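PDB 5MJR: protein Thf1 from Thermosynechococcus elongatus, which may take part in the biogenesis of the photosynthetic membrane and is associated with the FtsH protease complex involved in photosystem II repair. Local coordinates for residues A[63-68]-A[109-114]; A[128-133]-A[137-142]; A[155-160]-A[195-200]. All coordinates share one frame; numbering follows the deposited sequence.

Contact 1: residues A[63-68]-A[109-114]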
# COMPACT_ATOMS: atom_id res chain seq x y z
N PHE A 63 13.82 2.32 6.90
CA PHE A 63 12.81 2.28 5.85
C PHE A 63 13.37 2.85 4.53
O PHE A 63 14.02 3.90 4.50
CB PHE A 63 11.61 3.15 6.27
CG PHE A 63 10.56 3.28 5.21
CD1 PHE A 63 9.69 2.23 4.90
CD2 PHE A 63 10.44 4.44 4.46
CE1 PHE A 63 8.75 2.37 3.89
CE2 PHE A 63 9.48 4.50 3.43
CZ PHE A 63 8.66 3.49 3.13
N ARG A 64 13.02 2.21 3.43
CA ARG A 64 13.35 2.67 2.09
C ARG A 64 12.12 2.43 1.18
O ARG A 64 11.61 1.32 1.08
CB ARG A 64 14.56 1.96 1.54
CG ARG A 64 15.00 2.39 0.17
CD ARG A 64 16.30 1.71 -0.23
NE ARG A 64 16.72 1.94 -1.68
CZ ARG A 64 17.47 2.90 -2.17
NH1 ARG A 64 17.90 3.83 -1.32
NH2 ARG A 64 17.87 2.91 -3.52
N TYR A 65 11.66 3.51 0.56
CA TYR A 65 10.59 3.44 -0.41
C TYR A 65 10.88 2.39 -1.46
O TYR A 65 11.98 2.23 -1.92
CB TYR A 65 10.46 4.77 -1.13
CG TYR A 65 9.48 4.88 -2.25
CD1 TYR A 65 9.82 4.45 -3.51
CD2 TYR A 65 8.21 5.37 -2.03
CE1 TYR A 65 8.91 4.49 -4.57
CE2 TYR A 65 7.31 5.41 -3.10
CZ TYR A 65 7.62 4.98 -4.35
OH TYR A 65 6.75 5.09 -5.38
N SER A 66 9.79 1.69 -1.88
CA SER A 66 9.86 0.83 -3.03
C SER A 66 8.51 0.79 -3.69
O SER A 66 7.53 1.20 -3.07
CB SER A 66 10.24 -0.59 -2.61
OG SER A 66 9.21 -1.22 -1.93
N PRO A 67 8.35 0.19 -4.86
CA PRO A 67 7.02 0.04 -5.48
C PRO A 67 6.04 -0.78 -4.70
O PRO A 67 4.83 -0.63 -4.94
CB PRO A 67 7.32 -0.50 -6.87
CG PRO A 67 8.72 -0.02 -7.13
CD PRO A 67 9.44 -0.11 -5.80
N LEU A 68 6.52 -1.65 -3.81
CA LEU A 68 5.60 -2.45 -2.98
C LEU A 68 4.87 -1.48 -1.99
O LEU A 68 3.67 -1.62 -1.74
CB LEU A 68 6.29 -3.54 -2.26
CG LEU A 68 5.48 -4.46 -1.37
CD1 LEU A 68 4.47 -5.23 -2.20
CD2 LEU A 68 6.36 -5.40 -0.56
N LYS A 109 1.56 6.66 -8.19
CA LYS A 109 0.56 6.12 -9.13
C LYS A 109 1.23 5.27 -10.21
O LYS A 109 0.72 4.14 -10.50
CB LYS A 109 -0.26 7.22 -9.76
CG LYS A 109 -1.24 7.89 -8.83
CD LYS A 109 -1.90 9.00 -9.70
CE LYS A 109 -2.60 9.91 -8.86
NZ LYS A 109 -3.36 11.00 -9.55
N GLU A 110 2.36 5.71 -10.77
CA GLU A 110 2.98 4.93 -11.79
C GLU A 110 3.56 3.65 -11.21
O GLU A 110 3.50 2.57 -11.83
CB GLU A 110 4.01 5.76 -12.49
CG GLU A 110 3.45 6.85 -13.40
CD GLU A 110 4.42 7.68 -14.23
OE1 GLU A 110 5.56 7.23 -14.49
OE2 GLU A 110 3.98 8.78 -14.67
N ASP A 111 4.14 3.71 -10.02
CA ASP A 111 4.71 2.52 -9.37
C ASP A 111 3.59 1.59 -9.09
O ASP A 111 3.74 0.33 -9.28
CB ASP A 111 5.50 2.83 -8.13
CG ASP A 111 6.94 3.19 -8.42
OD1 ASP A 111 7.47 2.88 -9.51
OD2 ASP A 111 7.58 3.79 -7.56
N ALA A 112 2.45 2.02 -8.59
CA ALA A 112 1.31 1.08 -8.32
C ALA A 112 0.91 0.44 -9.68
O ALA A 112 0.62 -0.79 -9.70
CB ALA A 112 0.21 1.85 -7.66
N ALA A 113 0.77 1.24 -10.70
CA ALA A 113 0.31 0.74 -12.00
C ALA A 113 1.29 -0.26 -12.61
O ALA A 113 0.94 -1.10 -13.44
CB ALA A 113 0.05 1.90 -12.96
N SER A 114 2.58 -0.13 -12.28
CA SER A 114 3.64 -1.00 -12.86
C SER A 114 3.41 -2.47 -12.52
O SER A 114 3.97 -3.33 -13.20
CB SER A 114 5.04 -0.55 -12.46
OG SER A 114 5.37 -0.80 -11.12

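Contact 2: residues A[128-133]-A[137-142]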
# COMPACT_ATOMS: atom_id res chain seq x y z
N ASP A 128 8.97 -18.80 -10.31
CA ASP A 128 10.09 -19.07 -11.17
C ASP A 128 10.97 -17.79 -11.37
O ASP A 128 12.19 -17.83 -11.32
CB ASP A 128 9.64 -19.56 -12.53
CG ASP A 128 9.15 -21.00 -12.52
OD1 ASP A 128 9.45 -21.70 -11.50
OD2 ASP A 128 8.54 -21.41 -13.55
N GLU A 129 10.30 -16.63 -11.53
CA GLU A 129 11.02 -15.37 -11.71
C GLU A 129 11.76 -14.98 -10.43
O GLU A 129 12.95 -14.60 -10.45
CB GLU A 129 10.06 -14.32 -12.17
CG GLU A 129 10.78 -13.14 -12.64
CD GLU A 129 9.94 -12.03 -13.35
OE1 GLU A 129 8.78 -12.25 -13.83
OE2 GLU A 129 10.52 -10.95 -13.51
N LEU A 130 11.13 -15.14 -9.27
CA LEU A 130 11.82 -14.91 -7.99
C LEU A 130 13.04 -15.86 -7.85
O LEU A 130 14.14 -15.43 -7.46
CB LEU A 130 10.90 -15.00 -6.84
CG LEU A 130 9.82 -13.89 -6.75
CD1 LEU A 130 8.71 -14.28 -5.79
CD2 LEU A 130 10.42 -12.58 -6.33
N ASN A 131 12.79 -17.13 -8.15
CA ASN A 131 13.83 -18.13 -7.93
C ASN A 131 15.03 -17.97 -8.92
O ASN A 131 16.07 -18.58 -8.72
CB ASN A 131 13.18 -19.49 -7.99
CG ASN A 131 12.41 -19.79 -6.74
OD1 ASN A 131 12.77 -19.30 -5.66
ND2 ASN A 131 11.44 -20.63 -6.86
N SER A 132 14.86 -17.28 -10.01
CA SER A 132 15.94 -16.99 -10.99
C SER A 132 16.98 -16.10 -10.35
O SER A 132 18.09 -15.98 -10.90
CB SER A 132 15.30 -16.22 -12.21
OG SER A 132 15.13 -14.68 -11.89
N GLY A 133 16.58 -15.39 -9.25
CA GLY A 133 17.50 -14.52 -8.54
C GLY A 133 17.59 -13.10 -9.09
O GLY A 133 18.26 -12.24 -8.43
N ALA A 137 11.52 -5.59 -12.21
CA ALA A 137 10.83 -4.57 -11.39
C ALA A 137 9.40 -4.43 -11.93
O ALA A 137 9.19 -4.38 -13.13
CB ALA A 137 11.55 -3.23 -11.44
N PRO A 138 8.43 -4.32 -11.01
CA PRO A 138 8.56 -4.15 -9.55
C PRO A 138 8.53 -5.44 -8.72
O PRO A 138 8.62 -5.36 -7.50
CB PRO A 138 7.35 -3.30 -9.21
CG PRO A 138 6.30 -3.81 -10.18
CD PRO A 138 7.11 -3.93 -11.48
N LEU A 139 8.45 -6.61 -9.39
CA LEU A 139 8.41 -7.85 -8.60
C LEU A 139 9.57 -7.98 -7.62
O LEU A 139 9.47 -8.56 -6.55
CB LEU A 139 8.37 -9.04 -9.60
CG LEU A 139 8.33 -10.41 -8.96
CD1 LEU A 139 7.16 -10.68 -8.03
CD2 LEU A 139 8.41 -11.45 -10.03
N ASN A 140 10.76 -7.45 -8.05
CA ASN A 140 11.90 -7.46 -7.20
C ASN A 140 11.73 -6.85 -5.79
O ASN A 140 12.44 -7.19 -4.86
CB ASN A 140 13.12 -6.79 -7.85
CG ASN A 140 12.92 -5.30 -8.11
OD1 ASN A 140 11.85 -4.81 -8.40
ND2 ASN A 140 14.06 -4.56 -8.01
N SER A 141 10.75 -5.93 -5.69
CA SER A 141 10.42 -5.32 -4.44
C SER A 141 9.76 -6.24 -3.42
O SER A 141 9.65 -5.90 -2.27
CB SER A 141 9.56 -4.05 -4.63
OG SER A 141 8.28 -4.28 -5.00
N LEU A 142 9.36 -7.46 -3.85
CA LEU A 142 8.97 -8.47 -2.86
C LEU A 142 10.15 -8.98 -2.06
O LEU A 142 9.95 -9.54 -0.94
CB LEU A 142 8.30 -9.63 -3.53
CG LEU A 142 6.94 -9.38 -4.14
CD1 LEU A 142 6.29 -10.75 -4.48
CD2 LEU A 142 6.00 -8.49 -3.50

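Contact 3: residues A[155-160]-A[195-200]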
# COMPACT_ATOMS: atom_id res chain seq x y z
N GLY A 155 0.07 -3.97 -0.12
CA GLY A 155 0.63 -3.98 -1.44
C GLY A 155 0.75 -5.43 -2.02
O GLY A 155 0.44 -5.65 -3.20
N LEU A 156 1.28 -6.35 -1.18
CA LEU A 156 1.39 -7.75 -1.65
C LEU A 156 0.02 -8.29 -2.08
O LEU A 156 -0.11 -8.88 -3.13
CB LEU A 156 2.01 -8.61 -0.58
CG LEU A 156 2.15 -10.07 -0.91
CD1 LEU A 156 3.09 -10.34 -2.07
CD2 LEU A 156 2.51 -10.91 0.26
N TYR A 157 -1.01 -8.05 -1.28
CA TYR A 157 -2.34 -8.53 -1.62
C TYR A 157 -2.83 -7.96 -2.92
O TYR A 157 -3.39 -8.69 -3.78
CB TYR A 157 -3.28 -8.18 -0.46
CG TYR A 157 -4.65 -8.73 -0.74
CD1 TYR A 157 -5.01 -10.04 -0.53
CD2 TYR A 157 -5.66 -7.86 -1.13
CE1 TYR A 157 -6.32 -10.44 -0.68
CE2 TYR A 157 -6.97 -8.27 -1.34
CZ TYR A 157 -7.28 -9.58 -1.15
OH TYR A 157 -8.60 -9.97 -1.32
N ALA A 158 -2.60 -6.66 -3.14
CA ALA A 158 -3.02 -6.07 -4.41
C ALA A 158 -2.32 -6.64 -5.61
O ALA A 158 -2.91 -6.86 -6.65
CB ALA A 158 -2.83 -4.54 -4.37
N PHE A 159 -1.01 -6.93 -5.43
CA PHE A 159 -0.32 -7.65 -6.49
C PHE A 159 -0.89 -9.02 -6.74
O PHE A 159 -1.12 -9.38 -7.92
CB PHE A 159 1.16 -7.74 -6.08
CG PHE A 159 1.93 -8.82 -6.79
CD1 PHE A 159 2.03 -8.86 -8.19
CD2 PHE A 159 2.53 -9.84 -6.11
CE1 PHE A 159 2.73 -9.86 -8.83
CE2 PHE A 159 3.20 -10.88 -6.76
CZ PHE A 159 3.28 -10.88 -8.11
N LEU A 160 -1.16 -9.75 -5.69
CA LEU A 160 -1.65 -11.11 -5.86
C LEU A 160 -2.99 -11.09 -6.57
O LEU A 160 -3.31 -12.05 -7.31
CB LEU A 160 -1.72 -11.81 -4.50
CG LEU A 160 -0.41 -12.11 -3.83
CD1 LEU A 160 -0.64 -12.59 -2.43
CD2 LEU A 160 0.50 -12.99 -4.64
N LEU A 195 -6.40 -8.42 9.54
CA LEU A 195 -6.90 -7.16 10.04
C LEU A 195 -7.47 -6.33 8.93
O LEU A 195 -8.64 -5.81 8.98
CB LEU A 195 -5.79 -6.39 10.81
CG LEU A 195 -6.20 -5.13 11.60
CD1 LEU A 195 -7.23 -5.54 12.58
CD2 LEU A 195 -4.94 -4.48 12.21
N TYR A 196 -6.69 -6.08 7.90
CA TYR A 196 -7.14 -5.23 6.84
C TYR A 196 -8.52 -5.74 6.30
O TYR A 196 -9.42 -5.00 6.03
CB TYR A 196 -6.12 -5.25 5.72
CG TYR A 196 -6.41 -4.40 4.50
CD1 TYR A 196 -6.37 -3.02 4.53
CD2 TYR A 196 -6.61 -5.03 3.25
CE1 TYR A 196 -6.66 -2.28 3.36
CE2 TYR A 196 -6.87 -4.31 2.09
CZ TYR A 196 -6.85 -2.91 2.16
OH TYR A 196 -7.11 -2.19 1.04
N ARG A 197 -8.59 -7.04 5.92
CA ARG A 197 -9.75 -7.66 5.29
C ARG A 197 -10.95 -7.68 6.20
O ARG A 197 -12.06 -7.37 5.79
CB ARG A 197 -9.45 -9.01 4.71
CG ARG A 197 -8.59 -9.01 3.42
CD ARG A 197 -9.44 -8.59 2.18
NE ARG A 197 -10.61 -9.51 2.07
CZ ARG A 197 -10.60 -10.78 1.63
NH1 ARG A 197 -9.49 -11.31 1.07
NH2 ARG A 197 -11.75 -11.45 1.55
N SER A 198 -10.71 -7.86 7.49
CA SER A 198 -11.81 -7.96 8.44
C SER A 198 -12.37 -6.58 8.73
O SER A 198 -13.54 -6.47 9.14
CB SER A 198 -11.41 -8.63 9.72
OG SER A 198 -10.98 -9.93 9.39
N ASN A 199 -11.62 -5.55 8.35
CA ASN A 199 -12.05 -4.18 8.75
C ASN A 199 -12.57 -3.33 7.56
O ASN A 199 -12.94 -2.16 7.75
CB ASN A 199 -11.01 -3.44 9.52
CG ASN A 199 -10.88 -3.93 10.89
OD1 ASN A 199 -11.86 -4.17 11.56
ND2 ASN A 199 -9.64 -4.15 11.30
N LEU A 200 -12.77 -4.01 6.42
CA LEU A 200 -13.12 -3.31 5.17
C LEU A 200 -14.37 -2.40 5.40
O LEU A 200 -14.45 -1.37 4.74
CB LEU A 200 -13.27 -4.26 3.99
CG LEU A 200 -12.06 -4.96 3.42
CD1 LEU A 200 -12.56 -6.01 2.40
CD2 LEU A 200 -11.00 -4.03 2.79

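Contact 1: residues A[63-68]-A[109-114]
Y65 and D111 reach for each other from opposite directions and meet at the phenol oxygen: Y65 OH donates a hydrogen bond of 2.7 Å to D111 OD2. The carboxylate oxygen lies in the plane of the tyrosine ring, at its edge, 3.3 Å from Y65 CE1, while the ring and carboxylate planes are turned 37° apart. D111 OD2 accepts through its anti lone pair, the one facing away from OD1. The first torsion of Y65, 176°, sets the ring away from the backbone N, and although CB points neither at the other segment nor away from it, the phenol end reaches D111.

P67 packs on the same aspartate. Its ring passes obliquely beside the D111 side chain, P67 CG lying 3.9 Å from D111 CG, so one short acidic side chain is gripped at an oxygen and packed along its carbons. The backbones come nearest here, with P67 CA 5.2 Å from D111 CA. D111 also touches A70 of helix 67-80, and P67 O accepts a hydrogen bond from W115 NE1.

S66 occupies the N-cap position, its OG accepting a weak bond from L68 N. The arrangement is that of a helix start with a weak N-cap bond, helix 67-80, docked against helix 105-113 at the surface of an all-helical fold.

Contact 2: residues A[128-133]-A[137-142]
L130 and L139 face each other across a helix followed by a loop and a 3-10 segment, in an all-helical fold: the first segment belongs to helix 123-131, three residues separate the segments, and the second coils into a 3-10 segment at 139-142. The backbones stay well apart, the nearest alpha carbons being L130 CA and N140 CA at 7.5 Å, and side chains bridge the interval. At the end of the first segment G133 departs from helical geometry with a positive phi of 87°, and its N still bonds to L130 O. The second segment enters through a cis peptide bond before P138, after which S141 N bonds to P138 O and L142 N to L139 O, the i to i+3 pattern of a 3-10 turn.

L139 touches both E129 and L130. Its CG stands anti to the backbone N (chi1 180°), which sends the two methyl groups across to the helix. CD2 rests against the length of E129, approaching its CD to 3.7 Å and its CB to 3.9 Å, so the extended glutamate offers its aliphatic part as a wall. The polar end is held elsewhere: E129 OE2 hydrogen-bonds to S136 OG in the connecting loop. L130 meets L139 at its branch point, L130 CD2 lying 4.0 Å from L139 CG, and its second methyl, CD1, makes a looser approach of 4.5 Å to L142 CD1. L139 and L142 also pack on F159 of helix 150-162, linking this buried apolar cluster to that helix.

P138 O takes two hydrogen bonds from one residue, from S141 N and, in the carbonyl plane, from S141 OG at 2.7 Å.

Contact 3: residues A[155-160]-A[195-200]
Y157 meets the second segment at R197, and the approach to that pair begins one residue earlier. Y196 starts its side chain toward segment 155-160 without making close contact there; its side chain touches T75 and Q79 of helix 67-80.

R197 makes the contact. Its chain is folded at chi2 and chi3 (-77° and -56°), which brings NH1 to the tyrosine hydroxyl. R197 NH1 ends 2.9 Å from Y157 OH, with R197 CD also 4.1 Å from Y157 CZ. The two side chains cross at about a right angle, and the ring and guanidinium planes are 42° apart, an oblique meeting. From the other helix, the buried Y157 starts toward the second segment, and its extended first torsion carries the phenol to R197, while its side chain also packs on T168 and L171. A leucine in its place would probably leave R197 NH1 without its hydroxyl neighbour and the arginine end more mobile.

Beyond R197 the helix runs out: N199 leaves helical geometry, and L200 lays its CD2 4.2 Å above one face of the Y196 ring, offset toward the rim, while L200 O accepts a hydrogen bond from Q79 NE2. The two segments, 10.2 Å apart at Y157 CA and R197 CA, thus meet through a single pair of long side chains, a sparse interhelical contact of the all-helical fold, at the end of a helix lying in a predicted coiled-coil region.

The three contacts follow one another along the chain, each closing before the next opens, and all belong to the region that characterises thylakoid formation proteins. Contact 1 lies about 15 Å between centres from contact 2 and about 16 Å from contact 3, on the opposite side of the chain's centre from the latter; contacts 2 and 3 are about 21 Å apart. Neighbouring side chains of their segments nevertheless touch. P67 CB lies 3.6 Å from P138 CB, L68 CD1 approaches L156 N at 3.5 Å, and L142 CD2 meets L156 CD1 at 3.7 Å, so that helices 67-80 and 150-162 and the loop after helix 123-131 pack against one another.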